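Local coordinates for uncharacterized protein (Nitrosomonas europaea, PDB 6M0Q) that is of unknown function but packs against a different protein in a six-chain assembly, probably as a small accessory subunit, at residues P32-A35 against K36-L39; R66-C69 against G70-V73. All blocks are in the same frame, centred on the assembly; numbering follows the deposited sequence.

In the fold
Interaction 1 (32-35 with 36-39) starts helix 35-43, and interaction 2 (66-69 with 70-73) is the turn from strand 63-68 into helix 69-83. Both are helix N-termini that share two features: an aspartate in the first turn is tied through one water to the backbone N of the N-cap residue, and an apolar pair spans the start. A side-chain cap is present in interaction 1 alone. Their centres lie about 12 Å apart, and they meet where Ile72 CD1 packs 3.4 Å from Asp37 O. The disulfide between Cys44 and Cys69 joins the chain just after helix 35-43 to the beginning of helix 69-83. Interaction 1 is also the one more extensively bordered by the partner protein.

Interaction 1 of 2, residues P32-A35 against K36-L39; sequences PISA and KDML
Ala35 O accepts a hydrogen bond from Leu39 N at 2.9 Å, and Leu39 lays CB, CG and CD1 around the same oxygen. This is the first turn of helix 35-43, with Ser34 as N-cap. The Ser34 hydroxyl turns back over the turn: with chi1 at 70°, OG stands between its own backbone N and carbonyl carbon, and from there it accepts from Asp37 N at 3.2 Å, the N-H pointing at it with an angle of 152°. Ser34 O receives Met38 N as well, so the N-cap residue holds two successive amides of the turn. In place of the direct return bond of a capping box, water 1 bridges the two residues, accepting from Ser34 N at 2.8 Å and donating to Asp37 OD1 at 2.7 Å. Were the Ser34 hydroxyl lost, with an alanine here, Asp37 N would probably be left without its capping acceptor and the start of the helix more prone to fray.

Next to the cap, Ile33 and Met38 form a hydrophobic staple. Ile33 CG2 sits 3.9 Å from Met38 SD, the two side chains crossing at about a right angle. Ile33 continues onto Val76 and Ala79 of helix 69-83. The partner protein also borders this turn: one of its polar side chains bonds the backbone N of Ala35, an acidic one bonds the backbone N of Ile33, and apolar groups pack on Ala35 and Leu39. Lys36 runs its CG past Ser34 OG, then bends at chi3 and chi4 to bring Lys36 NZ to 3.4 Å from Asp37 OD2, a weak hydrogen bond within a salt bridge. The same aspartate touches Ile33 through its methylene, with Asp37 CB 3.6 Å from Ile33 CG2.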
# COMPACT_ATOMS: atom_id res chain seq x y z
N PRO B 32 13.54 4.18 34.99
CA PRO B 32 12.39 3.96 34.11
C PRO B 32 11.11 4.48 34.74
O PRO B 32 10.94 4.49 35.96
CB PRO B 32 12.37 2.44 33.94
CG PRO B 32 13.78 2.03 34.17
CD PRO B 32 14.23 2.93 35.30
N ILE B 33 10.24 4.99 33.88
CA ILE B 33 8.89 5.39 34.25
C ILE B 33 7.99 4.81 33.18
O ILE B 33 8.23 5.02 31.98
CB ILE B 33 8.73 6.92 34.36
CG1 ILE B 33 9.78 7.50 35.32
CG2 ILE B 33 7.29 7.28 34.78
CD1 ILE B 33 9.73 9.02 35.45
N SER B 34 6.99 4.06 33.60
CA SER B 34 6.07 3.43 32.68
C SER B 34 5.33 4.50 31.88
O SER B 34 5.19 5.66 32.29
CB SER B 34 5.06 2.58 33.42
OG SER B 34 4.19 3.45 34.13
N ALA B 35 4.81 4.07 30.73
CA ALA B 35 4.08 4.98 29.88
C ALA B 35 2.82 5.49 30.58
O ALA B 35 2.48 6.67 30.46
CB ALA B 35 3.72 4.30 28.56
N LYS B 36 2.12 4.61 31.31
CA LYS B 36 0.89 5.07 31.97
C LYS B 36 1.20 6.12 33.02
O LYS B 36 0.40 7.05 33.23
CB LYS B 36 0.14 3.90 32.60
CG LYS B 36 0.91 3.15 33.65
CD LYS B 36 0.05 2.04 34.21
CE LYS B 36 -1.05 2.62 35.06
NZ LYS B 36 -0.48 3.21 36.30
N ASP B 37 2.35 6.01 33.67
CA ASP B 37 2.73 7.00 34.67
C ASP B 37 3.15 8.31 34.01
O ASP B 37 2.82 9.39 34.52
CB ASP B 37 3.85 6.47 35.57
CG ASP B 37 3.37 5.42 36.58
OD1 ASP B 37 4.23 4.67 37.09
OD2 ASP B 37 2.15 5.35 36.87
N MET B 38 3.86 8.24 32.88
CA MET B 38 4.16 9.44 32.10
C MET B 38 2.88 10.15 31.69
O MET B 38 2.76 11.38 31.80
CB MET B 38 4.98 9.08 30.87
CG MET B 38 6.43 8.68 31.15
SD MET B 38 7.35 10.00 31.98
CE MET B 38 7.42 11.28 30.71
N LEU B 39 1.91 9.37 31.19
CA LEU B 39 0.63 9.93 30.82
C LEU B 39 -0.03 10.62 32.00
O LEU B 39 -0.47 11.77 31.90
CB LEU B 39 -0.27 8.84 30.25
CG LEU B 39 0.17 8.59 28.81
CD1 LEU B 39 -0.34 7.26 28.35
CD2 LEU B 39 -0.32 9.75 27.92
O HOH W 1 6.71 3.89 36.42

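Interaction 2 of 2, residues R66-C69 against G70-V73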
# COMPACT_ATOMS: atom_id res chain seq x y z
N ARG B 66 -9.27 6.63 38.10
CA ARG B 66 -8.99 7.99 38.49
C ARG B 66 -7.67 8.01 39.24
O ARG B 66 -7.36 7.10 40.03
CB ARG B 66 -10.13 8.56 39.35
CG ARG B 66 -11.19 9.36 38.55
CD ARG B 66 -11.93 8.51 37.47
NE ARG B 66 -13.00 9.26 36.81
CZ ARG B 66 -13.81 8.78 35.87
NH1 ARG B 66 -14.76 9.55 35.34
NH2 ARG B 66 -13.67 7.53 35.44
N VAL B 67 -6.87 9.03 38.98
CA VAL B 67 -5.53 9.15 39.53
C VAL B 67 -5.47 10.45 40.32
O VAL B 67 -5.94 11.49 39.84
CB VAL B 67 -4.48 9.13 38.41
CG1 VAL B 67 -3.12 9.52 38.93
CG2 VAL B 67 -4.45 7.73 37.78
N LYS B 68 -4.91 10.39 41.53
CA LYS B 68 -4.70 11.61 42.31
C LYS B 68 -3.35 12.19 41.93
O LYS B 68 -2.32 11.50 42.01
CB LYS B 68 -4.77 11.34 43.81
CG LYS B 68 -4.65 12.64 44.64
CD LYS B 68 -4.84 12.43 46.14
CE LYS B 68 -3.53 11.99 46.82
NZ LYS B 68 -3.63 11.97 48.31
N CYS B 69 -3.35 13.47 41.55
CA CYS B 69 -2.14 14.08 41.00
C CYS B 69 -0.99 14.08 42.00
O CYS B 69 0.17 13.96 41.59
CB CYS B 69 -2.43 15.49 40.52
SG CYS B 69 -3.38 15.43 38.99
N GLY B 70 -1.29 14.21 43.29
CA GLY B 70 -0.25 14.12 44.30
C GLY B 70 0.52 12.81 44.23
O GLY B 70 1.74 12.80 44.35
N ASP B 71 -0.19 11.70 44.01
CA ASP B 71 0.48 10.40 43.99
C ASP B 71 1.39 10.25 42.78
O ASP B 71 2.54 9.81 42.91
CB ASP B 71 -0.55 9.27 44.01
CG ASP B 71 -1.47 9.34 45.21
OD1 ASP B 71 -2.67 9.02 45.04
OD2 ASP B 71 -1.02 9.74 46.31
N ILE B 72 0.90 10.60 41.59
CA ILE B 72 1.74 10.43 40.41
C ILE B 72 2.95 11.37 40.48
O ILE B 72 4.07 10.98 40.13
CB ILE B 72 0.93 10.62 39.11
CG1 ILE B 72 1.83 10.36 37.89
CG2 ILE B 72 0.32 12.00 39.00
CD1 ILE B 72 2.48 9.01 37.93
N VAL B 73 2.76 12.59 40.98
CA VAL B 73 3.88 13.51 41.08
C VAL B 73 4.94 12.95 42.04
O VAL B 73 6.14 12.96 41.73
CB VAL B 73 3.39 14.91 41.51
CG1 VAL B 73 4.57 15.77 41.99
CG2 VAL B 73 2.65 15.57 40.34
O HOH W 2 -3.93 7.99 42.50
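The flat carboxylate of Asp71 has the Lys68 side chain arching above one face, with Lys68 CE 3.4 Å from Asp71 OD2 and Lys68 CB 3.4 Å from Asp71 OD1. The bend at chi3 (84°) folds the lysine back over the acid, yet Lys68 NZ stays 4.0 Å from Asp71 OD2, a long salt bridge. Water 2 donates to Asp71 OD1 and accepts from Lys68 N, tying the acid to the N-cap residue of helix 69-83 as the strand turns into it.

Lys68 O takes two weak bonds, from Asp71 N and Ile72 N, whereas Cys69 O holds Val73 N soundly at 3.0 Å. Val73 CG2 lies 3.2 Å from Cys69 O, and Ile72 CG2 also packs on that oxygen. Val67 CG1 meets Ile72 CB at 4.2 Å, a loose hydrophobic staple across the turn, and Cys69 is fixed by its disulfide to Cys44.

With a helix N-terminus and an ammonium group nearby, Asp71 is likely to be favoured as the anion, though the lysine touches it mainly through its methylenes and probably adds only a modest charge attraction.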